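Local coordinates for UDP-glucose 4-epimerase (Brucella ovis, PDB 4WOK), which probably interconverts UDP-glucose and UDP-galactose by inverting the sugar at C4, using a bound NAD as redox cofactor, at residues L15-A20 against V78-F83; V174-F179 against V259-G264. The protein carries 2 engineered substitutions. All coordinates share one frame; numbering follows the deposited sequence.

Contact 1 of 2, residues L15-A20 against V78-F83; sequences LVVGGA and VAVIHF. With NAD (nicotinamide-adenine-dinucleotide), chain B.
Strands 13-17 and 79-82, where Leu15, Val16 and Val17 pair with Val80, Ile81 and His82, are the first and fourth strands of the Rossmann fold and lie side by side in the middle of its parallel sheet. The axes of the short segments approach to 4.8 Å, at 16° to each other. Four backbone bonds tie them: Leu15 N to Ala79 O, Ile81 N to Leu15 O, Val17 N to Ile81 O, and Phe83 N to Val17 O, the last at 2.8 Å.

Side chains alternate between the faces. On the one carrying Leu15, Val17, Val80 and His82, methyl CG2 of Val17 meets CG1 of Val80 at 3.8 Å, and both pack against Leu110 of helix 96-116. Val17 CG1, anti to its backbone N (chi1 -178°), reaches obliquely toward the His82 ring, 4.2 Å from ND1; the far nitrogen of that ring, NE2, is hydrogen-bonded to Thr107. On the other face, which helix 22-33 covers, Val16 CG1 comes to the ring edge of Phe83, 3.9 Å from CD2.

Past the last bridge the strands give way to the cofactor site. Gly18 follows Val17 with a positive phi (82°), inside a type II turn from Val16 to Gly19, and its CA lies 3.4 Å from NAD O4B. Gly19 is the first glycine of what fits the GxGxxG dinucleotide-binding motif. Across from Gly18, Phe83 O is 3.2 Å from C3D of the nicotinamide ribose of NAD, and NAD C4D sits at the edge of the Phe83 ring. The chemistry thus changes along the pair, from mostly apolar side chains over a regular ladder to Gly18 at the end of one strand, where the adenosine ribose comes against bare main chain, and the Phe83 carbonyl at the end of the other, beside the nicotinamide ribose.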
loop_
_atom_site.group_PDB
_atom_site.type_symbol
_atom_site.label_atom_id
_atom_site.label_comp_id
_atom_site.label_asym_id
_atom_site.label_seq_id
_atom_site.Cartn_x
_atom_site.Cartn_y
_atom_site.Cartn_z
ATOM N N LEU A 15 13.955 -9.888 -2.252
ATOM C CA LEU A 15 12.865 -10.407 -3.059
ATOM C C LEU A 15 11.627 -9.525 -2.869
ATOM O O LEU A 15 11.095 -9.400 -1.766
ATOM C CB LEU A 15 12.552 -11.858 -2.690
ATOM C CG LEU A 15 11.498 -12.529 -3.573
ATOM C CD1 LEU A 15 12.090 -12.764 -4.965
ATOM C CD2 LEU A 15 11.057 -13.842 -2.928
ATOM N N VAL A 16 11.189 -8.900 -3.948
ATOM C CA VAL A 16 10.035 -8.014 -3.889
ATOM C C VAL A 16 8.866 -8.711 -4.555
ATOM O O VAL A 16 8.715 -8.710 -5.780
ATOM C CB VAL A 16 10.319 -6.664 -4.558
ATOM C CG1 VAL A 16 9.160 -5.710 -4.316
ATOM C CG2 VAL A 16 11.633 -6.062 -4.006
ATOM N N VAL A 17 8.053 -9.335 -3.721
ATOM C CA VAL A 17 6.912 -10.090 -4.170
ATOM C C VAL A 17 5.760 -9.113 -4.447
ATOM O O VAL A 17 5.393 -8.340 -3.578
ATOM C CB VAL A 17 6.539 -11.136 -3.111
ATOM C CG1 VAL A 17 5.397 -11.962 -3.592
ATOM C CG2 VAL A 17 7.747 -12.047 -2.832
ATOM N N GLY A 18 5.207 -9.134 -5.655
ATOM C CA GLY A 18 4.275 -8.088 -6.062
ATOM C C GLY A 18 5.021 -6.850 -6.551
ATOM O O GLY A 18 4.452 -5.759 -6.658
ATOM N N GLY A 19 6.302 -7.024 -6.869
ATOM C CA GLY A 19 7.171 -5.919 -7.264
ATOM C C GLY A 19 6.962 -5.307 -8.643
ATOM O O GLY A 19 7.656 -4.349 -9.017
ATOM N N ALA A 20 6.010 -5.835 -9.406
ATOM C CA ALA A 20 5.661 -5.240 -10.703
ATOM C C ALA A 20 4.490 -4.259 -10.578
ATOM O O ALA A 20 4.091 -3.603 -11.557
ATOM C CB ALA A 20 5.322 -6.346 -11.714
ATOM N N VAL A 78 18.125 -11.494 1.345
ATOM C CA VAL A 78 18.334 -11.095 2.731
ATOM C C VAL A 78 17.021 -10.671 3.385
ATOM O O VAL A 78 16.934 -10.567 4.608
ATOM C CB VAL A 78 19.345 -9.940 2.847
ATOM C CG1 VAL A 78 20.642 -10.309 2.153
ATOM C CG2 VAL A 78 18.751 -8.664 2.253
ATOM N N ALA A 79 16.008 -10.404 2.565
ATOM C CA ALA A 79 14.684 -10.062 3.053
ATOM C C ALA A 79 13.666 -10.285 1.946
ATOM O O ALA A 79 14.017 -10.279 0.758
ATOM C CB ALA A 79 14.625 -8.608 3.523
ATOM N N VAL A 80 12.408 -10.451 2.347
ATOM C CA VAL A 80 11.288 -10.583 1.423
ATOM C C VAL A 80 10.273 -9.484 1.749
ATOM O O VAL A 80 9.880 -9.328 2.901
ATOM C CB VAL A 80 10.624 -11.976 1.529
ATOM C CG1 VAL A 80 9.394 -12.089 0.603
ATOM C CG2 VAL A 80 11.638 -13.065 1.213
ATOM N N ILE A 81 9.887 -8.701 0.744
ATOM C CA ILE A 81 8.844 -7.700 0.924
ATOM C C ILE A 81 7.601 -8.179 0.168
ATOM O O ILE A 81 7.657 -8.442 -1.033
ATOM C CB ILE A 81 9.275 -6.329 0.425
ATOM C CG1 ILE A 81 10.684 -5.994 0.949
ATOM C CG2 ILE A 81 8.288 -5.271 0.897
ATOM C CD1 ILE A 81 11.172 -4.637 0.498
ATOM N N HIS A 82 6.495 -8.286 0.890
ATOM C CA HIS A 82 5.298 -8.947 0.384
ATOM C C HIS A 82 4.234 -7.905 0.047
ATOM O O HIS A 82 3.549 -7.400 0.935
ATOM C CB HIS A 82 4.788 -9.944 1.424
ATOM C CG HIS A 82 3.535 -10.664 1.016
ATOM N ND1 HIS A 82 3.091 -10.698 -0.287
ATOM C CD2 HIS A 82 2.657 -11.396 1.741
ATOM C CE1 HIS A 82 1.973 -11.414 -0.345
ATOM N NE2 HIS A 82 1.685 -11.837 0.869
ATOM N N PHE A 83 4.123 -7.574 -1.238
ATOM C CA PHE A 83 3.076 -6.681 -1.751
ATOM C C PHE A 83 1.994 -7.422 -2.542
ATOM O O PHE A 83 1.079 -6.800 -3.076
ATOM C CB PHE A 83 3.649 -5.631 -2.708
ATOM C CG PHE A 83 4.614 -4.660 -2.082
ATOM C CD1 PHE A 83 4.156 -3.621 -1.289
ATOM C CD2 PHE A 83 5.978 -4.754 -2.344
ATOM C CE1 PHE A 83 5.061 -2.693 -0.733
ATOM C CE2 PHE A 83 6.872 -3.838 -1.798
ATOM C CZ PHE A 83 6.409 -2.812 -0.993
HETATM P PA NAD B . -0.929 -3.429 -7.255
HETATM O O1A NAD B . -2.037 -4.380 -7.666
HETATM O O2A NAD B . -0.362 -2.363 -8.147
HETATM O O5B NAD B . 0.427 -4.466 -6.954
HETATM C C5B NAD B . 0.006 -5.774 -6.634
HETATM C C4B NAD B . 1.082 -6.690 -7.274
HETATM O O4B NAD B . 0.949 -8.031 -6.786
HETATM C C3B NAD B . 0.736 -6.672 -8.767
HETATM O O3B NAD B . 1.931 -6.459 -9.475
HETATM C C2B NAD B . 0.165 -8.094 -8.996
HETATM O O2B NAD B . 0.444 -8.536 -10.265
HETATM C C1B NAD B . 0.972 -8.914 -7.925
HETATM N N9A NAD B . 0.233 -10.106 -7.462
HETATM C C8A NAD B . -1.097 -10.202 -6.999
HETATM N N7A NAD B . -1.423 -11.445 -6.628
HETATM C C5A NAD B . -0.258 -12.186 -6.865
HETATM C C6A NAD B . 0.036 -13.556 -6.688
HETATM N N6A NAD B . -0.922 -14.418 -6.208
HETATM N N1A NAD B . 1.270 -14.021 -6.994
HETATM C C2A NAD B . 2.189 -13.125 -7.479
HETATM N N3A NAD B . 2.043 -11.788 -7.711
HETATM C C4A NAD B . 0.786 -11.364 -7.375
HETATM O O3 NAD B . -1.494 -3.003 -5.812
HETATM P PN NAD B . -0.609 -1.954 -4.958
HETATM O O1N NAD B . 0.825 -1.718 -5.338
HETATM O O2N NAD B . -1.591 -0.902 -4.577
HETATM O O5D NAD B . -0.529 -2.564 -3.343
HETATM C C5D NAD B . 0.124 -3.732 -3.259
HETATM C C4D NAD B . 0.202 -4.047 -1.765
HETATM O O4D NAD B . -0.066 -2.804 -0.996
HETATM C C3D NAD B . -0.933 -5.020 -1.388
HETATM O O3D NAD B . -0.436 -5.789 -0.340
HETATM C C2D NAD B . -2.009 -4.048 -0.891
HETATM O O2D NAD B . -2.879 -4.578 0.028
HETATM C C1D NAD B . -1.076 -3.108 -0.091
HETATM N N1N NAD B . -1.860 -1.815 0.243
HETATM C C2N NAD B . -2.097 -0.922 -0.800
HETATM C C3N NAD B . -2.814 0.269 -0.512
HETATM C C7N NAD B . -3.079 1.241 -1.630
HETATM O O7N NAD B . -3.670 2.302 -1.406
HETATM N N7N NAD B . -2.648 0.920 -2.902
HETATM C C4N NAD B . -3.264 0.501 0.789
HETATM C C5N NAD B . -3.011 -0.417 1.808
HETATM C C6N NAD B . -2.301 -1.592 1.523
#

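Contact 2 of 2, residues V174-F179 against V259-G264; sequences VALRYF and VNLGTG. With NAD (nicotinamide-adenine-dinucleotide), chain B.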
loop_
_atom_site.group_PDB
_atom_site.type_symbol
_atom_site.label_atom_id
_atom_site.label_comp_id
_atom_site.label_asym_id
_atom_site.label_seq_id
_atom_site.Cartn_x
_atom_site.Cartn_y
_atom_site.Cartn_z
ATOM N N VAL A 174 8.060 -7.401 9.943
ATOM C CA VAL A 174 7.517 -6.081 10.197
ATOM C C VAL A 174 6.261 -5.993 9.364
ATOM O O VAL A 174 6.312 -6.215 8.151
ATOM C CB VAL A 174 8.477 -4.949 9.802
ATOM C CG1 VAL A 174 7.804 -3.577 9.959
ATOM C CG2 VAL A 174 9.763 -5.015 10.622
ATOM N N ALA A 175 5.141 -5.699 10.009
ATOM C CA ALA A 175 3.895 -5.476 9.295
ATOM C C ALA A 175 3.688 -3.975 9.215
ATOM O O ALA A 175 3.812 -3.278 10.220
ATOM C CB ALA A 175 2.722 -6.164 9.994
ATOM N N LEU A 176 3.394 -3.476 8.019
ATOM C CA LEU A 176 3.241 -2.041 7.819
ATOM C C LEU A 176 1.810 -1.718 7.408
ATOM O O LEU A 176 1.332 -2.186 6.373
ATOM C CB LEU A 176 4.233 -1.536 6.770
ATOM C CG LEU A 176 5.718 -1.717 7.112
ATOM C CD1 LEU A 176 6.591 -1.340 5.919
ATOM C CD2 LEU A 176 6.127 -0.906 8.350
ATOM N N ARG A 177 1.140 -0.917 8.233
ATOM C CA ARG A 177 -0.265 -0.587 8.037
ATOM C C ARG A 177 -0.415 0.850 7.537
ATOM O O ARG A 177 0.166 1.777 8.102
ATOM C CB ARG A 177 -1.052 -0.765 9.348
ATOM C CG ARG A 177 -0.920 -2.135 10.005
ATOM C CD ARG A 177 -1.630 -2.158 11.363
ATOM N NE ARG A 177 -1.500 -3.442 12.050
ATOM C CZ ARG A 177 -1.460 -3.571 13.378
ATOM N NH1 ARG A 177 -1.540 -2.497 14.155
ATOM N NH2 ARG A 177 -1.346 -4.770 13.931
ATOM N N TYR A 178 -1.193 1.035 6.476
ATOM C CA TYR A 178 -1.468 2.382 5.983
ATOM C C TYR A 178 -2.792 2.381 5.247
ATOM O O TYR A 178 -3.338 1.314 4.942
ATOM C CB TYR A 178 -0.335 2.881 5.079
ATOM C CG TYR A 178 0.081 1.892 4.000
ATOM C CD1 TYR A 178 0.970 0.851 4.279
ATOM C CD2 TYR A 178 -0.399 2.017 2.705
ATOM C CE1 TYR A 178 1.345 -0.046 3.300
ATOM C CE2 TYR A 178 -0.021 1.138 1.715
ATOM C CZ TYR A 178 0.847 0.103 2.017
ATOM O OH TYR A 178 1.216 -0.783 1.028
ATOM N N PHE A 179 -3.313 3.575 4.967
ATOM C CA PHE A 179 -4.625 3.691 4.333
ATOM C C PHE A 179 -4.576 3.779 2.803
ATOM O O PHE A 179 -4.973 2.838 2.110
ATOM C CB PHE A 179 -5.371 4.912 4.889
ATOM C CG PHE A 179 -6.127 4.635 6.164
ATOM C CD1 PHE A 179 -7.251 3.814 6.155
ATOM C CD2 PHE A 179 -5.717 5.193 7.367
ATOM C CE1 PHE A 179 -7.955 3.558 7.323
ATOM C CE2 PHE A 179 -6.415 4.947 8.538
ATOM C CZ PHE A 179 -7.539 4.127 8.514
ATOM N N VAL A 259 3.530 -1.440 12.686
ATOM C CA VAL A 259 3.384 0.005 12.828
ATOM C C VAL A 259 2.571 0.647 11.698
ATOM O O VAL A 259 2.541 0.146 10.577
ATOM C CB VAL A 259 4.764 0.706 12.906
ATOM C CG1 VAL A 259 5.583 0.163 14.080
ATOM C CG2 VAL A 259 5.527 0.548 11.610
ATOM N N ASN A 260 1.915 1.760 12.029
ATOM C CA ASN A 260 1.208 2.600 11.075
ATOM C C ASN A 260 2.151 3.473 10.256
ATOM O O ASN A 260 3.169 3.941 10.766
ATOM C CB ASN A 260 0.222 3.517 11.797
ATOM C CG ASN A 260 -0.896 2.768 12.488
ATOM O OD1 ASN A 260 -1.244 1.650 12.110
ATOM N ND2 ASN A 260 -1.486 3.402 13.505
ATOM N N LEU A 261 1.792 3.710 8.998
ATOM C CA LEU A 261 2.502 4.656 8.144
ATOM C C LEU A 261 1.553 5.763 7.706
ATOM O O LEU A 261 0.439 5.492 7.264
ATOM C CB LEU A 261 3.084 3.957 6.917
ATOM C CG LEU A 261 4.057 2.805 7.167
ATOM C CD1 LEU A 261 4.503 2.200 5.850
ATOM C CD2 LEU A 261 5.248 3.284 7.979
ATOM N N GLY A 262 1.997 7.011 7.838
ATOM C CA GLY A 262 1.205 8.149 7.425
ATOM C C GLY A 262 1.763 9.472 7.921
ATOM O O GLY A 262 2.828 9.523 8.533
ATOM N N THR A 263 1.034 10.545 7.649
ATOM C CA THR A 263 1.434 11.883 8.068
ATOM C C THR A 263 0.869 12.250 9.435
ATOM O O THR A 263 1.334 13.195 10.080
ATOM C CB THR A 263 0.950 12.941 7.084
ATOM O OG1 THR A 263 -0.479 12.891 7.027
ATOM C CG2 THR A 263 1.516 12.695 5.708
ATOM N N GLY A 264 -0.164 11.523 9.850
ATOM C CA GLY A 264 -0.862 11.825 11.087
ATOM C C GLY A 264 -1.961 12.850 10.883
ATOM O O GLY A 264 -2.703 13.174 11.812
HETATM P PA NAD B . -0.929 -3.429 -7.255
HETATM O O1A NAD B . -2.037 -4.380 -7.666
HETATM O O2A NAD B . -0.362 -2.363 -8.147
HETATM O O5B NAD B . 0.427 -4.466 -6.954
HETATM C C5B NAD B . 0.006 -5.774 -6.634
HETATM C C4B NAD B . 1.082 -6.690 -7.274
HETATM O O4B NAD B . 0.949 -8.031 -6.786
HETATM C C3B NAD B . 0.736 -6.672 -8.767
HETATM O O3B NAD B . 1.931 -6.459 -9.475
HETATM C C2B NAD B . 0.165 -8.094 -8.996
HETATM O O2B NAD B . 0.444 -8.536 -10.265
HETATM C C1B NAD B . 0.972 -8.914 -7.925
HETATM N N9A NAD B . 0.233 -10.106 -7.462
HETATM C C8A NAD B . -1.097 -10.202 -6.999
HETATM N N7A NAD B . -1.423 -11.445 -6.628
HETATM C C5A NAD B . -0.258 -12.186 -6.865
HETATM C C6A NAD B . 0.036 -13.556 -6.688
HETATM N N6A NAD B . -0.922 -14.418 -6.208
HETATM N N1A NAD B . 1.270 -14.021 -6.994
HETATM C C2A NAD B . 2.189 -13.125 -7.479
HETATM N N3A NAD B . 2.043 -11.788 -7.711
HETATM C C4A NAD B . 0.786 -11.364 -7.375
HETATM O O3 NAD B . -1.494 -3.003 -5.812
HETATM P PN NAD B . -0.609 -1.954 -4.958
HETATM O O1N NAD B . 0.825 -1.718 -5.338
HETATM O O2N NAD B . -1.591 -0.902 -4.577
HETATM O O5D NAD B . -0.529 -2.564 -3.343
HETATM C C5D NAD B . 0.124 -3.732 -3.259
HETATM C C4D NAD B . 0.202 -4.047 -1.765
HETATM O O4D NAD B . -0.066 -2.804 -0.996
HETATM C C3D NAD B . -0.933 -5.020 -1.388
HETATM O O3D NAD B . -0.436 -5.789 -0.340
HETATM C C2D NAD B . -2.009 -4.048 -0.891
HETATM O O2D NAD B . -2.879 -4.578 0.028
HETATM C C1D NAD B . -1.076 -3.108 -0.091
HETATM N N1N NAD B . -1.860 -1.815 0.243
HETATM C C2N NAD B . -2.097 -0.922 -0.800
HETATM C C3N NAD B . -2.814 0.269 -0.512
HETATM C C7N NAD B . -3.079 1.241 -1.630
HETATM O O7N NAD B . -3.670 2.302 -1.406
HETATM N N7N NAD B . -2.648 0.920 -2.902
HETATM C C4N NAD B . -3.264 0.501 0.789
HETATM C C5N NAD B . -3.011 -0.417 1.808
HETATM C C6N NAD B . -2.301 -1.592 1.523
HETATM O O HOH W 1 -2.201 5.697 6.174
#
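This is a buried parallel pairing at one border of the main sheet, where Leu176 and Arg177 of strand 172-177 bridge Val259 and Asn260 of the outermost strand 257-260. Val259 N bonds to Ala175 O; Arg177 N gives an almost straight bond to Val259 O (177°), and Leu261 N a 2.7 Å bond to Arg177 O.

Leu176 and Val259 lie side by side, CD2 against CG2 at 3.6 Å, while Leu261 CD1 reaches Leu176 CB at 3.9 Å under helix 236-251. On the reverse face the Arg177 chain, extended from CG to NE, crosses Asn260, whose OD1 lies 3.7 Å from Arg177 CB. Tyr131 OH bonds both Arg177 NH1 and Asn260 OD1, and Glu159 forms a salt bridge with the guanidinium.

Farther along the chain this edge of the Rossmann fold becomes the nicotinamide pocket. Tyr178 CG sits between its backbone N and carbonyl carbon (chi1 49°), which sets the ring between Leu261 and NAD: CD1 stays 4.1 Å from Leu261 CD1, while CE2 comes within 3.4 Å of NAD C5N, obliquely to the tyrosine ring. The Tyr178 hydroxyl is hydrogen-bonded to Ser125 OG and lies 3.1 Å from NAD O4D. One water accepts from Phe179 N and donates to Leu261 O, continuing the pairing where direct bonds stop.

In the fold
Both contacts are buried and belong to the same seven-stranded parallel sheet, with centres about 17 Å apart and nearest atoms about 5 Å apart without touching. Contact 1 joins two interior strands and contact 2 brings in an outermost one; strand 121-125 lies between them in the sheet. The side chains meeting in contact 1 are largely aliphatic and aromatic, whereas contact 2 adds a charged and amide face backed by Tyr131 and Glu159. Phe83 of contact 1 and Tyr178 of contact 2 both reach the nicotinamide ribose; of the two, contact 1 adds the adenosine ribose, contact 2 the nicotinamide ring, so the cofactor lies across the C-terminal ends of strands 13-17, 79-82 and 172-177.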